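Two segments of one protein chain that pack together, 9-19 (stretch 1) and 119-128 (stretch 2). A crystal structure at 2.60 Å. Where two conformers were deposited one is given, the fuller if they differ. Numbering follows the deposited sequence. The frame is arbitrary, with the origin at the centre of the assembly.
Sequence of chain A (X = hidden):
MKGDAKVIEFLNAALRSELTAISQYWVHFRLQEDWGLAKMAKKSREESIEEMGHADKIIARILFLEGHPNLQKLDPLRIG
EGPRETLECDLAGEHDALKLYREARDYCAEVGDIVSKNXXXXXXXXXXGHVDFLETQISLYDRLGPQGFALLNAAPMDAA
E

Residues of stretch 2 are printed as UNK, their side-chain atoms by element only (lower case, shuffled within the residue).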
# COMPACT_ATOMS: atom_id res chain seq x y z
N GLU A 9 46.81 31.03 20.22
CA GLU A 9 46.55 32.46 20.17
C GLU A 9 45.82 32.77 18.86
O GLU A 9 44.82 33.49 18.84
CB GLU A 9 47.86 33.24 20.21
CG GLU A 9 48.10 34.00 21.50
CD GLU A 9 49.53 34.53 21.59
OE1 GLU A 9 49.97 35.28 20.68
OE2 GLU A 9 50.20 34.18 22.58
N PHE A 10 46.33 32.21 17.77
CA PHE A 10 45.73 32.42 16.46
C PHE A 10 44.30 31.89 16.44
O PHE A 10 43.40 32.56 15.93
CB PHE A 10 46.56 31.73 15.38
CG PHE A 10 47.62 32.62 14.77
CD1 PHE A 10 47.26 33.81 14.13
CD2 PHE A 10 48.96 32.26 14.79
CE1 PHE A 10 48.22 34.62 13.53
CE2 PHE A 10 49.93 33.06 14.20
CZ PHE A 10 49.56 34.25 13.56
N LEU A 11 44.08 30.70 17.00
CA LEU A 11 42.75 30.11 17.04
C LEU A 11 41.77 31.01 17.81
O LEU A 11 40.64 31.22 17.39
CB LEU A 11 42.81 28.71 17.68
CG LEU A 11 43.46 27.64 16.80
CD1 LEU A 11 43.72 26.37 17.61
CD2 LEU A 11 42.55 27.36 15.61
N ASN A 12 42.22 31.56 18.94
CA ASN A 12 41.38 32.44 19.73
C ASN A 12 41.10 33.75 18.99
O ASN A 12 40.06 34.37 19.18
CB ASN A 12 42.03 32.74 21.08
CG ASN A 12 41.44 31.91 22.19
OD1 ASN A 12 40.23 31.86 22.37
ND2 ASN A 12 42.31 31.25 22.95
N ALA A 13 42.03 34.17 18.14
CA ALA A 13 41.81 35.39 17.39
C ALA A 13 40.79 35.09 16.30
O ALA A 13 39.88 35.88 16.04
CB ALA A 13 43.12 35.89 16.78
N ALA A 14 40.93 33.93 15.67
CA ALA A 14 40.00 33.53 14.63
C ALA A 14 38.60 33.40 15.24
O ALA A 14 37.60 33.77 14.63
CB ALA A 14 40.44 32.22 14.02
N LEU A 15 38.54 32.87 16.46
CA LEU A 15 37.27 32.70 17.17
C LEU A 15 36.60 34.06 17.37
O LEU A 15 35.41 34.22 17.12
CB LEU A 15 37.51 32.03 18.52
CG LEU A 15 36.31 32.01 19.47
CD1 LEU A 15 35.11 31.33 18.81
CD2 LEU A 15 36.70 31.29 20.74
N ARG A 16 37.39 35.03 17.83
CA ARG A 16 36.86 36.36 18.06
C ARG A 16 36.36 36.94 16.75
O ARG A 16 35.35 37.62 16.70
CB ARG A 16 37.94 37.28 18.65
CG ARG A 16 37.53 38.74 18.60
CD ARG A 16 38.54 39.64 19.25
NE ARG A 16 38.58 39.43 20.69
CZ ARG A 16 39.66 39.02 21.34
NH1 ARG A 16 40.79 38.78 20.67
NH2 ARG A 16 39.62 38.84 22.67
N SER A 17 37.08 36.67 15.68
CA SER A 17 36.69 37.15 14.37
C SER A 17 35.33 36.55 14.00
O SER A 17 34.44 37.25 13.50
CB SER A 17 37.76 36.76 13.35
OG SER A 17 37.44 37.24 12.06
N GLU A 18 35.17 35.25 14.25
CA GLU A 18 33.93 34.55 13.94
C GLU A 18 32.75 35.02 14.79
O GLU A 18 31.65 35.23 14.27
CB GLU A 18 34.10 33.04 14.08
CG GLU A 18 35.11 32.41 13.13
CD GLU A 18 34.79 32.65 11.66
OE1 GLU A 18 34.83 33.82 11.22
OE2 GLU A 18 34.51 31.67 10.93
N LEU A 19 32.97 35.18 16.10
CA LEU A 19 31.90 35.65 16.98
C LEU A 19 31.43 37.00 16.48
O LEU A 19 30.25 37.34 16.61
CB LEU A 19 32.39 35.79 18.42
CG LEU A 19 32.80 34.52 19.17
CD1 LEU A 19 33.34 34.90 20.55
CD2 LEU A 19 31.60 33.60 19.31
N UNK A 119 42.50 23.42 9.11
CA UNK A 119 41.29 24.09 9.56
C UNK A 119 41.31 25.50 8.97
O UNK A 119 40.29 25.99 8.48
c UNK A 119 41.21 24.17 11.09
c UNK A 119 40.89 22.78 11.66
c UNK A 119 40.17 25.19 11.51
c UNK A 119 40.84 22.74 13.17
N UNK A 120 42.46 26.15 9.01
CA UNK A 120 42.55 27.49 8.44
C UNK A 120 42.43 27.47 6.92
O UNK A 120 41.94 28.43 6.32
c UNK A 120 44.60 28.53 12.58
c UNK A 120 42.88 30.11 12.01
c UNK A 120 43.71 29.54 12.95
c UNK A 120 42.94 29.67 10.69
c UNK A 120 44.65 28.10 11.25
c UNK A 120 43.81 28.67 10.30
c UNK A 120 43.84 28.19 8.88
N UNK A 121 42.85 26.38 6.29
CA UNK A 121 42.72 26.31 4.83
C UNK A 121 41.24 26.11 4.52
O UNK A 121 40.72 26.60 3.51
c UNK A 121 43.55 25.17 4.25
o UNK A 121 45.34 24.03 2.52
c UNK A 121 45.88 24.78 3.35
c UNK A 121 45.03 25.32 4.49
o UNK A 121 47.08 25.12 3.28
N UNK A 122 40.55 25.40 5.41
CA UNK A 122 39.13 25.18 5.23
C UNK A 122 38.39 26.51 5.44
O UNK A 122 37.50 26.87 4.66
o UNK A 122 37.23 24.03 6.21
c UNK A 122 38.64 24.11 6.22
N UNK A 123 38.76 27.25 6.48
CA UNK A 123 38.13 28.54 6.73
C UNK A 123 38.41 29.51 5.58
O UNK A 123 37.51 30.22 5.13
c UNK A 123 38.90 29.05 10.53
c UNK A 123 38.19 28.43 9.33
c UNK A 123 38.63 29.13 8.05
c UNK A 123 36.67 28.54 9.49
N UNK A 124 39.65 29.54 5.12
CA UNK A 124 40.03 30.42 4.01
C UNK A 124 39.17 30.09 2.80
O UNK A 124 38.66 30.98 2.14
c UNK A 124 43.88 30.63 4.55
c UNK A 124 42.40 30.89 4.73
c UNK A 124 41.82 30.89 2.27
c UNK A 124 41.53 30.26 3.64
N UNK A 125 39.00 28.79 2.53
CA UNK A 125 38.18 28.36 1.40
C UNK A 125 36.73 28.81 1.54
O UNK A 125 36.14 29.31 0.59
c UNK A 125 38.23 26.83 1.23
o UNK A 125 39.59 26.41 1.08
c UNK A 125 37.46 26.41 -0.02
N UNK A 126 36.14 28.65 2.73
CA UNK A 126 34.76 29.08 2.93
C UNK A 126 34.63 30.60 2.79
O UNK A 126 33.69 31.10 2.16
o UNK A 126 33.97 26.46 3.52
o UNK A 126 34.23 26.75 5.68
c UNK A 126 34.14 27.19 4.51
c UNK A 126 34.24 28.69 4.32
N UNK A 127 35.56 31.35 3.38
CA UNK A 127 35.49 32.79 3.30
C UNK A 127 35.65 33.30 1.86
O UNK A 127 35.01 34.27 1.47
c UNK A 127 36.52 33.43 4.24
c UNK A 127 35.09 33.30 6.39
o UNK A 127 35.46 33.25 7.60
c UNK A 127 35.89 34.19 5.42
o UNK A 127 34.08 32.67 5.98
N UNK A 128 36.49 32.65 1.06
CA UNK A 128 36.63 33.09 -0.31
C UNK A 128 35.30 32.83 -1.02
O UNK A 128 34.92 33.55 -1.95
c UNK A 128 40.27 32.67 -1.69
o UNK A 128 41.44 32.68 -1.26
c UNK A 128 37.80 32.38 -1.01
c UNK A 128 39.15 33.07 -0.73
o UNK A 128 40.00 32.38 -2.87

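Position 119 carries four carbons, forked at the first, with one arm two carbons long. It points toward stretch 1 but stops short of it, a neighbour rather than a partner. The β-branch and the longer arm make it Ile119. Ile119 CG2 is 5.2 Å from Leu11 CD2, the nearest approach of its side chain.

At position 120 one carbon leads to a ring of six carbons. The ring reaches Leu11, Ala14 and Phe10, and nothing else in stretch 2 loses as much surface to the other helix. A plain six-carbon ring without oxygen is phenylalanine, Phe120. Its CZ lies 3.6 Å from CD2 of Leu11, its CE1 3.8 Å from CB of Ala14, and its CZ 4.3 Å from CB of Phe10. Ala14 meets the ring at its edge, while the leucine methyl approaches obliquely.

Position 121 has three carbons, the third bearing two oxygens, and is out of reach of stretch 1: Glu121, with both carboxylate oxygens hydrogen-bonded elsewhere in the structure. Position 122, one carbon and one oxygen, also out of reach, is Ser122.

Position 123 has four carbons forked at the second; it points toward stretch 1 and one end carbon approaches the Glu18 carboxylate. The γ-branch is that of leucine. It is Leu123, with CD2 4.1 Å from Glu18 OE2, covering part of that acid with hydrocarbon.

Position 124 has four carbons forked at the first, one arm two carbons long, and is out of reach of stretch 1: Ile124. Position 125 has one carbon carrying an oxygen and a carbon, again out of reach. This is Thr125, whose OG1 donates a 2.7 Å hydrogen bond to O of Glu121, one turn back on its own helix.

Position 126 has two carbons, the second with two oxygens, and does not reach stretch 1: Asp126. Position 127 has three carbons ending in two oxygens, and one oxygen approaches the carboxylate of Glu18. It is Glu127, with OE2 3.7 Å from Glu18 OE1. Position 128 has the same composition but lies out of reach: Glu128.

The rule is spacing. The helix axes approach to 12.6 Å and run at 25° in broadly the same direction, and the ring of Phe120 covers much of the gap between them. One aromatic ring does most of the work, its tip reaching Leu11 while the small Ala14 lets the ring edge come close. Positions 120, 123 and 127 recur at steps of three and four, keeping one helical stripe turned to the partner. No hydrogen bond crosses; the stripe ends in two close like-charged acids, and Glu18 OE2 and Glu127 OE2 both find hydrogen bonds elsewhere in the structure.

Stretch 2 (119-128) IFESLITDEE
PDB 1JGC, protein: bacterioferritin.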